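PDB 3L22: SusD superfamily protein from Bacteroides fragilis, which probably binds glycans at the bacterial outer membrane, as SusD-family proteins do, and binds zinc ions in the crystal. Local coordinates for residues Val56-Asn61 with Gly274-Ile279; His174-Leu179 with Met205-Val210. One frame throughout, in Å; residues are numbered along the deposited sequence.

Contact 2 is nested along the chain inside the loop that contact 1 closes: V56-N61 pairs with G274-I279 across more than 200 residues, whereas H174-L179 and M205-V210 are 26 residues apart at their closest ends. In space the two do not touch. Their centres are 33 Å apart, their nearest atoms about 15 Å, and they lie on opposite sides of the chain's centre, contact 1 at 20 Å from it and contact 2 at 13 Å. Contact 1 is a small strand pairing away from the annotated metal sites. Contact 2 is a buried helix pairing that carries the zinc ligand H174, and the side chain of L179 is about 10 Å from that of E119, another zinc-binding residue.

Contact 1 of 2, residues Val56-Asn61 with Gly274-Ile279; sequences VINISN and GKIMLI
The carboxamide of N58 has the selenium of M277 and CG2 of I276 on one and the same side of its plane: SE is 3.6 Å from N58 ND2, and I276 CG2 is equally distant, at 4.1 Å, from N58 OD1 and ND2. L66, F67 and Y70 also touch this side chain. At the oxygen edge OD1 is gripped twice from S60, by OG in the carboxamide plane on a lone pair and by the backbone N nearly in line with the carbonyl, the latter closing an Asx turn. ND2 in turn donates to N51 OD1 and T65 O, so both polar ends of the buried group are satisfied and its rotation is fixed.

This turn ends one arm of a two-stranded antiparallel sheet, V56-N58 against M277-I279. I57 and L278 form its hydrogen-bonded pair through I57 N to L278 O (2.7 Å) and L278 N to I57 O (2.9 Å). Beyond the strand, I59 N donates to I276 O at 166°, extending the pairing into the loop. On the face opposite N58 and M277, one I57 conformer puts CG1 3.9 Å from L278 CB. I59 CD1 reaches the backbone O of K275. The M277 chain is bent at chi2 (-56°) and chi3 (-62°), the latter turning CE toward V56, where M277 CE and V56 CG2 are 3.4 Å apart, closer than usual van der Waals contact.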
loop_
_atom_site.group_PDB
_atom_site.type_symbol
_atom_site.label_atom_id
_atom_site.label_comp_id
_atom_site.label_asym_id
_atom_site.label_seq_id
_atom_site.Cartn_x
_atom_site.Cartn_y
_atom_site.Cartn_z
ATOM N N VAL A 56 -2.520 -14.908 -3.230
ATOM C CA VAL A 56 -1.541 -15.735 -2.529
ATOM C C VAL A 56 -2.288 -16.493 -1.456
ATOM O O VAL A 56 -3.431 -16.122 -1.153
ATOM C CB VAL A 56 -0.386 -14.874 -1.939
ATOM C CG1 VAL A 56 0.489 -14.355 -3.088
ATOM C CG2 VAL A 56 -0.887 -13.719 -1.038
ATOM N N ILE A 57 -1.665 -17.573 -0.945
ATOM C CA ILE A 57 -2.180 -18.315 0.194
ATOM C C ILE A 57 -1.138 -18.408 1.270
ATOM O O ILE A 57 0.036 -18.496 0.980
ATOM C CB ILE A 57 -2.633 -19.759 -0.149
ATOM C CG1 ILE A 57 -1.524 -20.551 -0.895
ATOM C CG2 ILE A 57 -3.895 -19.674 -0.921
ATOM C CD1 ILE A 57 -1.818 -22.065 -1.078
ATOM N N ASN A 58 -1.596 -18.397 2.515
ATOM C CA ASN A 58 -0.751 -18.556 3.673
ATOM C C ASN A 58 -0.979 -19.977 4.177
ATOM O O ASN A 58 -2.080 -20.308 4.610
ATOM C CB ASN A 58 -1.123 -17.516 4.749
ATOM C CG ASN A 58 -0.159 -17.505 5.924
ATOM O OD1 ASN A 58 0.300 -18.580 6.375
ATOM N ND2 ASN A 58 0.169 -16.290 6.427
ATOM N N ILE A 59 0.046 -20.816 4.092
ATOM C CA ILE A 59 -0.059 -22.215 4.530
ATOM C C ILE A 59 0.713 -22.482 5.830
ATOM O O ILE A 59 0.961 -23.619 6.198
ATOM C CB ILE A 59 0.309 -23.217 3.384
ATOM C CG1 ILE A 59 1.685 -22.947 2.762
ATOM C CG2 ILE A 59 -0.775 -23.211 2.276
ATOM C CD1 ILE A 59 2.851 -23.250 3.670
ATOM N N SER A 60 1.077 -21.440 6.552
ATOM C CA SER A 60 2.001 -21.595 7.695
ATOM C C SER A 60 1.349 -22.228 8.901
ATOM O O SER A 60 2.064 -22.811 9.725
ATOM C CB SER A 60 2.563 -20.240 8.136
ATOM O OG SER A 60 1.554 -19.355 8.631
ATOM N N ASN A 61 0.020 -22.098 9.016
ATOM C CA ASN A 61 -0.710 -22.538 10.218
ATOM C C ASN A 61 -0.154 -21.905 11.482
ATOM O O ASN A 61 -0.225 -22.481 12.542
ATOM C CB ASN A 61 -0.688 -24.073 10.358
ATOM C CG ASN A 61 -1.772 -24.602 11.307
ATOM O OD1 ASN A 61 -2.876 -24.081 11.341
ATOM N ND2 ASN A 61 -1.441 -25.622 12.092
ATOM N N GLY A 274 8.696 -21.377 0.558
ATOM C CA GLY A 274 7.459 -22.148 0.423
ATOM C C GLY A 274 6.775 -22.549 1.720
ATOM O O GLY A 274 5.740 -23.198 1.675
ATOM N N LYS A 275 7.309 -22.156 2.871
ATOM C CA LYS A 275 6.724 -22.564 4.148
ATOM C C LYS A 275 5.686 -21.585 4.685
ATOM O O LYS A 275 5.018 -21.887 5.678
ATOM C CB LYS A 275 7.827 -22.751 5.184
ATOM C CG LYS A 275 8.794 -23.912 4.819
ATOM C CD LYS A 275 9.867 -24.121 5.882
ATOM C CE LYS A 275 10.807 -25.273 5.511
ATOM N NZ LYS A 275 12.043 -25.214 6.363
ATOM N N ILE A 276 5.557 -20.416 4.062
ATOM C CA ILE A 276 4.576 -19.447 4.535
ATOM C C ILE A 276 3.609 -19.091 3.422
ATOM O O ILE A 276 2.493 -19.633 3.417
ATOM C CB ILE A 276 5.220 -18.195 5.208
ATOM C CG1 ILE A 276 6.186 -18.632 6.330
ATOM C CG2 ILE A 276 4.115 -17.240 5.741
ATOM C CD1 ILE A 276 7.015 -17.492 6.928
HETATM N N MSE A 277 4.019 -18.196 2.501
HETATM C CA MSE A 277 3.176 -17.756 1.403
HETATM C C MSE A 277 3.515 -18.553 0.143
HETATM O O MSE A 277 4.692 -18.793 -0.145
HETATM C CB MSE A 277 3.359 -16.275 1.096
HETATM C CG MSE A 277 3.273 -15.336 2.282
HETATM SE SE MSE A 277 1.651 -15.441 3.300
HETATM C CE MSE A 277 0.423 -14.925 1.890
ATOM N N LEU A 278 2.461 -18.943 -0.579
ATOM C CA LEU A 278 2.548 -19.485 -1.929
ATOM C C LEU A 278 1.589 -18.693 -2.813
ATOM O O LEU A 278 0.670 -18.005 -2.330
ATOM C CB LEU A 278 2.174 -20.965 -1.937
ATOM C CG LEU A 278 3.032 -21.975 -1.158
ATOM C CD1 LEU A 278 2.347 -23.395 -1.139
ATOM C CD2 LEU A 278 4.473 -22.022 -1.803
ATOM N N ILE A 279 1.799 -18.797 -4.114
ATOM C CA ILE A 279 0.844 -18.313 -5.093
ATOM C C ILE A 279 -0.409 -19.190 -4.983
ATOM O O ILE A 279 -0.285 -20.419 -4.900
ATOM C CB ILE A 279 1.375 -18.448 -6.512
ATOM C CG1 ILE A 279 2.664 -17.621 -6.704
ATOM C CG2 ILE A 279 0.262 -18.030 -7.550
ATOM C CD1 ILE A 279 3.381 -17.945 -7.994
#

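Contact 2 of 2, residues His174-Leu179 with Met205-Val210; sequences HILSDL and MLKMRV. With ZN (zinc ion), chain H; EDO (1,2-ethanediol), chain Z.
K207 runs its long side chain past L176 to the backbone of L179, bridging two antiparallel helices in the helical, TPR-related architecture of the SusD family. The segment axes are 10.2 Å apart at closest approach, with 160° between their directions. From CB, on the flank of helix 200-213, CG stands anti to the backbone N and meets L176 CD2, the two side chains crossing at about a right angle. CD then passes the hydroxyls of a bound 1,2-ethanediol. The bend at chi3 (-67°) brings CE beside L179 O and ethanediol O2, each 3.2 Å away, with L179 CB farther out. At the tip, K207 NZ donates to L179 O at 2.9 Å from above the carbonyl plane, 37° out of it, and to ethanediol O1 at 2.8 Å; its bond to ethanediol O2 is weak. O2 in turn donates a hydrogen bond to L176 O, so the diol, probably from the crystallisation liquor, links the ammonium to a second carbonyl, mainly through O1.

Beneath this polar bridge the helices meet through aliphatic groups. V210 fits between two residues, with CG2 on I175 CG2 (3.7 Å) and CG1 on L176 CD2 (3.8 Å), while L179 CD1 packs on L206 CG. Y129 of helix 113-131 touches both I175 and L206.

Turned away from this interface, H174 ND1 binds a zinc ion at 2.2 Å, and H174 NE2 donates to D178 OD2 from above the carboxylate plane. Through this bond D178 is second shell to the zinc, and its OD1 forms a salt bridge with R124. Near the C-terminal end of helix 168-178, where carbonyls tend to collect negative potential, the K207 ammonium would be favourably placed and may offset part of it.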
loop_
_atom_site.group_PDB
_atom_site.type_symbol
_atom_site.label_atom_id
_atom_site.label_comp_id
_atom_site.label_asym_id
_atom_site.label_seq_id
_atom_site.Cartn_x
_atom_site.Cartn_y
_atom_site.Cartn_z
ATOM N N HIS A 174 -9.130 14.116 5.984
ATOM C CA HIS A 174 -7.911 14.652 6.584
ATOM C C HIS A 174 -6.666 14.299 5.722
ATOM O O HIS A 174 -5.787 15.138 5.508
ATOM C CB HIS A 174 -7.664 14.200 8.024
ATOM C CG HIS A 174 -6.306 14.587 8.460
ATOM N ND1 HIS A 174 -6.014 15.874 8.811
ATOM C CD2 HIS A 174 -5.118 13.942 8.375
ATOM C CE1 HIS A 174 -4.713 16.005 8.991
ATOM N NE2 HIS A 174 -4.143 14.843 8.709
ATOM N N ILE A 175 -6.622 13.085 5.214
ATOM C CA ILE A 175 -5.563 12.668 4.283
ATOM C C ILE A 175 -5.493 13.649 3.125
ATOM O O ILE A 175 -4.412 14.094 2.774
ATOM C CB ILE A 175 -5.767 11.227 3.778
ATOM C CG1 ILE A 175 -5.515 10.241 4.928
ATOM C CG2 ILE A 175 -4.835 10.906 2.589
ATOM C CD1 ILE A 175 -6.057 8.804 4.708
ATOM N N LEU A 176 -6.646 14.057 2.585
ATOM C CA LEU A 176 -6.643 15.007 1.485
ATOM C C LEU A 176 -6.081 16.354 1.935
ATOM O O LEU A 176 -5.385 17.016 1.145
ATOM C CB LEU A 176 -8.035 15.170 0.874
ATOM C CG LEU A 176 -8.617 13.957 0.167
ATOM C CD1 LEU A 176 -10.097 14.251 -0.186
ATOM C CD2 LEU A 176 -7.796 13.582 -1.052
ATOM N N SER A 177 -6.374 16.763 3.175
ATOM C CA SER A 177 -5.752 17.975 3.714
ATOM C C SER A 177 -4.215 17.891 3.811
ATOM O O SER A 177 -3.520 18.839 3.470
ATOM C CB SER A 177 -6.306 18.313 5.089
ATOM O OG SER A 177 -7.654 18.648 4.998
ATOM N N ASP A 178 -3.704 16.747 4.240
ATOM C CA ASP A 178 -2.256 16.554 4.322
ATOM C C ASP A 178 -1.603 16.494 2.938
ATOM O O ASP A 178 -0.386 16.605 2.836
ATOM C CB ASP A 178 -1.917 15.289 5.132
ATOM C CG ASP A 178 -1.902 15.519 6.646
ATOM O OD1 ASP A 178 -1.936 16.667 7.159
ATOM O OD2 ASP A 178 -1.822 14.516 7.378
ATOM N N LEU A 179 -2.394 16.292 1.886
ATOM C CA LEU A 179 -1.882 16.232 0.524
ATOM C C LEU A 179 -2.304 17.460 -0.295
ATOM O O LEU A 179 -2.143 17.488 -1.527
ATOM C CB LEU A 179 -2.391 14.955 -0.144
ATOM C CG LEU A 179 -1.958 13.640 0.522
ATOM C CD1 LEU A 179 -2.668 12.501 -0.199
ATOM C CD2 LEU A 179 -0.437 13.444 0.474
HETATM N N MSE A 205 -0.247 10.029 -6.329
HETATM C CA MSE A 205 -0.646 8.616 -6.320
HETATM C C MSE A 205 -1.529 8.330 -5.097
HETATM O O MSE A 205 -2.550 7.656 -5.219
HETATM C CB MSE A 205 0.573 7.681 -6.312
HETATM C CG MSE A 205 1.279 7.589 -7.640
HETATM SE SE MSE A 205 0.113 6.838 -9.019
HETATM C CE MSE A 205 -0.052 5.007 -8.268
ATOM N N LEU A 206 -1.143 8.845 -3.928
ATOM C CA LEU A 206 -1.932 8.603 -2.718
ATOM C C LEU A 206 -3.309 9.301 -2.849
ATOM O O LEU A 206 -4.340 8.756 -2.448
ATOM C CB LEU A 206 -1.199 9.082 -1.447
ATOM C CG LEU A 206 -1.833 8.736 -0.096
ATOM C CD1 LEU A 206 -2.250 7.252 -0.015
ATOM C CD2 LEU A 206 -0.901 9.118 1.070
ATOM N N LYS A 207 -3.291 10.512 -3.392
ATOM C CA LYS A 207 -4.498 11.280 -3.602
ATOM C C LYS A 207 -5.401 10.501 -4.581
ATOM O O LYS A 207 -6.584 10.328 -4.338
ATOM C CB LYS A 207 -4.117 12.646 -4.150
ATOM C CG LYS A 207 -5.214 13.667 -4.246
ATOM C CD LYS A 207 -4.701 15.062 -4.715
ATOM C CE LYS A 207 -3.786 15.749 -3.724
ATOM N NZ LYS A 207 -3.603 17.209 -4.013
HETATM N N MSE A 208 -4.827 9.950 -5.637
HETATM C CA MSE A 208 -5.623 9.144 -6.528
HETATM C C MSE A 208 -6.252 7.943 -5.827
HETATM O O MSE A 208 -7.438 7.695 -6.019
HETATM C CB MSE A 208 -4.843 8.675 -7.739
HETATM C CG MSE A 208 -5.685 7.772 -8.627
HETATM SE SE MSE A 208 -5.012 7.507 -10.444
HETATM C CE MSE A 208 -3.394 7.070 -9.949
ATOM N N ARG A 209 -5.472 7.207 -5.034
ATOM C CA ARG A 209 -6.015 6.081 -4.301
ATOM C C ARG A 209 -7.162 6.480 -3.389
ATOM O O ARG A 209 -8.164 5.768 -3.302
ATOM C CB ARG A 209 -4.937 5.373 -3.472
ATOM C CG ARG A 209 -3.942 4.588 -4.308
ATOM C CD ARG A 209 -3.314 3.520 -3.421
ATOM N NE ARG A 209 -2.207 2.758 -3.968
ATOM C CZ ARG A 209 -1.539 1.833 -3.295
ATOM N NH1 ARG A 209 -1.876 1.527 -2.032
ATOM N NH2 ARG A 209 -0.550 1.186 -3.877
ATOM N N VAL A 210 -7.011 7.602 -2.707
ATOM C CA VAL A 210 -8.031 8.066 -1.813
ATOM C C VAL A 210 -9.298 8.398 -2.598
ATOM O O VAL A 210 -10.381 7.974 -2.234
ATOM C CB VAL A 210 -7.550 9.274 -0.982
ATOM C CG1 VAL A 210 -8.713 9.979 -0.277
ATOM C CG2 VAL A 210 -6.497 8.806 0.034
HETATM ZN ZN ZN H . -7.359 17.549 9.081
HETATM C C1 EDO Z . -7.143 18.605 -2.980
HETATM O O1 EDO Z . -6.136 18.483 -3.975
HETATM C C2 EDO Z . -6.930 17.815 -1.714
HETATM O O2 EDO Z . -5.659 17.204 -1.574
HETATM O O HOH W 1 -5.802 19.124 8.913
#